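DNA polymerase (Bacillus phage phi29, PDB 2PYJ) replicates the viral DNA from a protein primer, extending strands with high processivity and fidelity by strand displacement and proofreading them with a 3'-5' exonuclease. Local coordinates at a contact of chain A with DNA. Residues are numbered along the deposited sequence; one frame, centred on the assembly and turned at random.

A contact of chain A with DNA. Residues 384, 387-388, 391. With nucleotides of chain B.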
# COMPACT_ATOMS: atom_id res chain seq x y z
N LEU A 384 -7.79 4.80 -3.59
CA LEU A 384 -6.95 4.86 -2.41
C LEU A 384 -7.70 5.45 -1.20
O LEU A 384 -7.49 5.00 -0.08
CB LEU A 384 -5.66 5.65 -2.70
CG LEU A 384 -4.62 5.83 -1.59
CD1 LEU A 384 -4.17 4.51 -1.00
CD2 LEU A 384 -3.41 6.62 -2.12
N ASN A 387 -9.77 2.49 0.06
CA ASN A 387 -8.96 1.41 0.63
C ASN A 387 -8.17 1.80 1.89
O ASN A 387 -7.99 0.98 2.79
CB ASN A 387 -8.04 0.82 -0.43
CG ASN A 387 -8.80 0.06 -1.51
OD1 ASN A 387 -9.91 -0.41 -1.27
ND2 ASN A 387 -8.20 -0.06 -2.69
N SER A 388 -7.70 3.05 1.94
CA SER A 388 -6.91 3.53 3.09
C SER A 388 -7.77 3.78 4.32
O SER A 388 -7.27 3.78 5.42
CB SER A 388 -6.08 4.78 2.73
OG SER A 388 -6.89 5.91 2.48
N GLY A 391 -7.67 0.52 5.91
CA GLY A 391 -6.34 0.41 6.50
C GLY A 391 -6.20 1.17 7.80
O GLY A 391 -5.60 0.67 8.76
P DC B 4 -0.46 7.40 6.98
OP1 DC B 4 -0.08 7.07 5.59
OP2 DC B 4 -1.30 8.56 7.27
O5' DC B 4 -1.14 6.18 7.75
C5' DC B 4 -0.72 4.87 7.57
C4' DC B 4 -1.97 4.02 7.53
O4' DC B 4 -2.78 4.43 6.38
C3' DC B 4 -1.70 2.55 7.37
O3' DC B 4 -1.52 1.96 8.66
C2' DC B 4 -2.96 2.09 6.67
C1' DC B 4 -3.35 3.28 5.79
N1 DC B 4 -2.89 3.10 4.36
C2 DC B 4 -3.49 2.08 3.60
O2 DC B 4 -4.38 1.37 4.09
N3 DC B 4 -3.10 1.89 2.33
C4 DC B 4 -2.15 2.63 1.79
N4 DC B 4 -1.82 2.36 0.53
C5 DC B 4 -1.51 3.68 2.53
C6 DC B 4 -1.90 3.87 3.80
P DG B 5 -0.54 0.71 8.88
OP1 DG B 5 -0.53 0.45 10.35
OP2 DG B 5 0.68 0.95 8.10
O5' DG B 5 -1.29 -0.52 8.16
C5' DG B 5 -2.52 -1.01 8.70
C4' DG B 5 -3.06 -2.12 7.82
O4' DG B 5 -3.44 -1.58 6.53
C3' DG B 5 -2.05 -3.19 7.46
O3' DG B 5 -1.92 -4.11 8.53
C2' DG B 5 -2.71 -3.81 6.24
C1' DG B 5 -3.32 -2.59 5.55
N9 DG B 5 -2.55 -2.11 4.40
C8 DG B 5 -1.67 -1.04 4.31
N7 DG B 5 -1.15 -0.89 3.11
C5 DG B 5 -1.73 -1.93 2.37
C6 DG B 5 -1.57 -2.30 1.01
O6 DG B 5 -0.86 -1.76 0.17
N1 DG B 5 -2.34 -3.43 0.65
C2 DG B 5 -3.17 -4.12 1.51
N2 DG B 5 -3.87 -5.18 1.02
N3 DG B 5 -3.32 -3.78 2.79
C4 DG B 5 -2.58 -2.69 3.14
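The cytosine ring of DC4 lies against Ser388 and Leu384 on one face, while the imidazole edge of the DG5 guanine overlaps the N3-C2 side of the other. Ser388 CB sits over the N1-C2 side of the ring, 3.8 Å from DC4 C2, and its CA lies over the carbonyl oxygen O2 on the same face. Further along that face, Leu384 reaches the amino end: methyl CD1 comes within 3.5 Å of N4 of DC4. On the opposite face, the guanine runs nearly parallel to the cytosine but is slid off its centre, with DG5 N7 3.5 Å from DC4 N3. The edge carrying O2 faces Gly391, whose CA is 3.3 Å from DC4 O2 and also packs on the sugar at C2'; with no side chain there, the backbone itself approaches base and deoxyribose. Asn387 lies beside the contact and hides no surface against the DNA, its backbone O being 3.9 Å from DC4 O2.

In Leu384, CG is anti to the backbone N (chi1 -179°), and the second torsion turns CD1, not CD2, toward the amino end of DC4. The Ser388 hydroxyl instead turns back to its own helix, OG lying between backbone N and carbonyl carbon. It bonds to Leu384 O at 2.8 Å. The C=O...OG angle is 139°, with the donor tilted out of the carbonyl plane. This leaves the carbon surface of the serine against the cytosine. These residues offer a largely apolar surface for one face of the base, and no hydrogen bond from them to the base is seen.

DC4 is unpaired and DG5 paired, consistent with DC4 being the templating nucleotide; Leu384 is probably involved in positioning that nucleotide and in insertion fidelity. Leu384, Asn387, Ser388 and Gly391 belong to helix 376-393, in the polymerization region, where Lys383, Asn387, Ser388, Tyr390 and Gly391 form the Kx3NSxYG motif of family B polymerases. Leu384, Ser388 and Gly391, on successive turns, present one side of this helix to the template.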